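Local structure of putative short-chain dehydrogenase/reductase (Burkholderia xenovorans, 5IZ4) at residues A179-T184 with G257-A262. The protein probably acts as an NAD(P)-dependent short-chain oxidoreductase, perhaps a 3-oxoacyl-[acyl-carrier-protein] reductase, and binds ADP in its nucleotide pocket. Residues are numbered along the deposited sequence; the frame is centred on the assembly and turned at random. Where two conformers were deposited one is given.
Sequences AVNTLT and GQVIAA
Val259 and Asn181 make the closest contact between helix 171-191 and strand 259-262, outermost in the sheet of this chain. The valine brings both methyls to the amide: its CG1 lies 4.0 Å from Asn181 OD1, and its CG2 is 4.1 Å from Asn181 CG. These spacings indicate van der Waals contact of the methyls with the amide, and the two side chains cross at about a right angle. In Asn181, chi1 of -65° sets CG beside the backbone N, anti to the carbonyl carbon, and places the amide where the methyls meet it. Asn181 CB lies 4.2 Å from Val259 CG2. Thr184, covered about as much as Asn181, brings CG2 to 4.2 Å from Gln258 O, near Gly257, whose positive phi (72°) by itself favours glycine. The interface is modest, 169 Å² summed over both sides.

Asn181 OD1 and Thr184 OG1 have hydrogen-bond partners outside strand 259-262. Asn181 OD1 bonds to Ser159 OG. Thr184 OG1 donates to Val180 O at 2.8 Å, from 36° above the carbonyl plane, while Thr184 N reaches the same oxygen from the opposite face at 2.9 Å. The hydroxyl is held between this helix carbonyl and Asn157 ND2 of strand 153-158, and the methyl CG2 is the branch nearest Gln258 O.

In this Rossmann-type SDR fold, the contact lays the helix against the last strand of the seven-stranded parallel sheet. Strand 195-202 pairs with 259-262, and its Ala199 touches both Thr184 and Val259; Leu164 of helix 161-165 touches Asn181 and Val259. Helix 118-146 packs on Ala179, Val180 and Leu183, whereas Ile260 meets Ile260 of a neighbouring subunit.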
ATOM      1  N   ALA A 179      -9.135   1.538 -11.287  1.00 14.42           N
ATOM      2  CA  ALA A 179      -9.209   0.380 -12.170  1.00 13.37           C
ATOM      3  C   ALA A 179      -7.950   0.260 -13.024  1.00 14.65           C
ATOM      4  O   ALA A 179      -7.459  -0.851 -13.260  1.00 17.93           O
ATOM      5  CB  ALA A 179     -10.454   0.486 -13.057  1.00 12.88           C
ATOM      6  N   VAL A 180      -7.423   1.390 -13.511  1.00 15.37           N
ATOM      7  CA  VAL A 180      -6.188   1.348 -14.295  1.00 14.67           C
ATOM      8  C   VAL A 180      -5.055   0.759 -13.459  1.00 14.94           C
ATOM      9  O   VAL A 180      -4.266  -0.067 -13.939  1.00 15.29           O
ATOM     10  CB  VAL A 180      -5.823   2.748 -14.828  1.00 14.88           C
ATOM     11  CG1 VAL A 180      -4.404   2.743 -15.406  1.00 14.54           C
ATOM     12  CG2 VAL A 180      -6.828   3.194 -15.906  1.00 14.06           C
ATOM     13  N   ASN A 181      -4.965   1.167 -12.193  1.00 14.82           N
ATOM     14  CA  ASN A 181      -3.914   0.645 -11.321  1.00 16.15           C
ATOM     15  C   ASN A 181      -4.007  -0.874 -11.189  1.00 19.94           C
ATOM     16  O   ASN A 181      -3.004  -1.584 -11.323  1.00 17.97           O
ATOM     17  CB  ASN A 181      -3.995   1.324  -9.955  1.00 16.03           C
ATOM     18  CG  ASN A 181      -3.695   2.809 -10.033  1.00 19.01           C
ATOM     19  OD1 ASN A 181      -3.195   3.289 -11.046  1.00 15.39           O
ATOM     20  ND2 ASN A 181      -3.974   3.539  -8.955  1.00 18.48           N
ATOM     21  N   THR A 182      -5.212  -1.395 -10.934  1.00 15.62           N
ATOM     22  CA  THR A 182      -5.374  -2.841 -10.809  1.00 16.87           C
ATOM     23  C   THR A 182      -5.154  -3.543 -12.141  1.00 16.19           C
ATOM     24  O   THR A 182      -4.552  -4.625 -12.191  1.00 15.25           O
ATOM     25  CB  THR A 182      -6.770  -3.164 -10.278  1.00 17.25           C
ATOM     26  OG1 THR A 182      -6.945  -2.535  -9.003  1.00 16.94           O
ATOM     27  CG2 THR A 182      -6.959  -4.666 -10.135  1.00 14.80           C
ATOM     28  N   LEU A 183      -5.680  -2.966 -13.225  1.00 14.07           N
ATOM     29  CA  LEU A 183      -5.492  -3.554 -14.547  1.00 18.86           C
ATOM     30  C   LEU A 183      -4.010  -3.684 -14.872  1.00 19.02           C
ATOM     31  O   LEU A 183      -3.576  -4.678 -15.465  1.00 15.37           O
ATOM     32  CB  LEU A 183      -6.192  -2.698 -15.607  1.00 16.75           C
ATOM     33  CG  LEU A 183      -6.274  -3.302 -17.009  1.00 18.65           C
ATOM     34  CD1 LEU A 183      -7.671  -3.884 -17.254  1.00 19.07           C
ATOM     35  CD2 LEU A 183      -5.967  -2.234 -18.048  1.00 23.34           C
ATOM     36  N   THR A 184      -3.228  -2.679 -14.486  1.00 16.06           N
ATOM     37  CA  THR A 184      -1.784  -2.726 -14.671  1.00 18.83           C
ATOM     38  C   THR A 184      -1.178  -3.967 -14.016  1.00 18.70           C
ATOM     39  O   THR A 184      -0.286  -4.605 -14.588  1.00 16.59           O
ATOM     40  CB  THR A 184      -1.177  -1.441 -14.118  1.00 15.15           C
ATOM     41  OG1 THR A 184      -1.680  -0.324 -14.876  1.00 16.77           O
ATOM     42  CG2 THR A 184       0.341  -1.468 -14.189  1.00 14.22           C
ATOM     43  N   GLY A 257       4.646  -4.030 -12.988  1.00 15.59           N
ATOM     44  CA  GLY A 257       3.554  -4.094 -12.030  1.00 16.64           C
ATOM     45  C   GLY A 257       3.581  -3.019 -10.965  1.00 15.95           C
ATOM     46  O   GLY A 257       2.994  -3.203  -9.892  1.00 16.55           O
ATOM     47  N   GLN A 258       4.238  -1.894 -11.234  1.00 15.66           N
ATOM     48  CA  GLN A 258       4.352  -0.809 -10.274  1.00 15.40           C
ATOM     49  C   GLN A 258       3.495   0.379 -10.692  1.00 20.47           C
ATOM     50  O   GLN A 258       3.227   0.593 -11.880  1.00 17.42           O
ATOM     51  CB  GLN A 258       5.804  -0.360 -10.131  1.00 13.83           C
ATOM     52  CG  GLN A 258       6.758  -1.451  -9.652  1.00 19.02           C
ATOM     53  CD  GLN A 258       6.262  -2.156  -8.403  1.00 17.98           C
ATOM     54  OE1 GLN A 258       5.956  -1.522  -7.387  1.00 20.12           O
ATOM     55  NE2 GLN A 258       6.172  -3.481  -8.471  1.00 18.24           N
ATOM     56  N   VAL A 259       3.064   1.147  -9.693  1.00 15.60           N
ATOM     57  CA  VAL A 259       2.429   2.449  -9.892  1.00 17.69           C
ATOM     58  C   VAL A 259       3.367   3.461  -9.256  1.00 19.61           C
ATOM     59  O   VAL A 259       3.528   3.471  -8.029  1.00 19.44           O
ATOM     60  CB  VAL A 259       1.037   2.513  -9.253  1.00 20.19           C
ATOM     61  CG1 VAL A 259       0.397   3.881  -9.481  1.00 17.02           C
ATOM     62  CG2 VAL A 259       0.174   1.401  -9.774  1.00 16.49           C
ATOM     63  N   ILE A 260       4.015   4.281 -10.076  1.00 15.70           N
ATOM     64  CA  ILE A 260       5.022   5.243  -9.622  0.68 17.48           C
ATOM     65  C   ILE A 260       4.351   6.597  -9.447  1.00 20.58           C
ATOM     66  O   ILE A 260       3.863   7.176 -10.426  1.00 17.63           O
ATOM     67  CB  ILE A 260       6.183   5.362 -10.622  0.68 18.66           C
ATOM     68  CG1 ILE A 260       6.697   3.982 -11.027  0.68 23.10           C
ATOM     69  CG2 ILE A 260       7.305   6.199 -10.014  0.68 15.80           C
ATOM     70  CD1 ILE A 260       7.251   3.196  -9.874  0.68 16.73           C
ATOM     71  N   ALA A 261       4.334   7.112  -8.220  1.00 18.23           N
ATOM     72  CA  ALA A 261       3.689   8.391  -7.928  1.00 18.22           C
ATOM     73  C   ALA A 261       4.705   9.525  -8.048  1.00 21.32           C
ATOM     74  O   ALA A 261       5.759   9.498  -7.400  1.00 20.54           O
ATOM     75  CB  ALA A 261       3.071   8.374  -6.528  1.00 18.15           C
ATOM     76  N   ALA A 262       4.390  10.512  -8.883  1.00 17.25           N
ATOM     77  CA  ALA A 262       5.214  11.701  -9.087  1.00 19.90           C
ATOM     78  C   ALA A 262       4.269  12.874  -8.849  1.00 17.80           C
ATOM     79  O   ALA A 262       3.632  13.377  -9.781  1.00 16.98           O
ATOM     80  CB  ALA A 262       5.833  11.717 -10.481  1.00 21.64           C
TER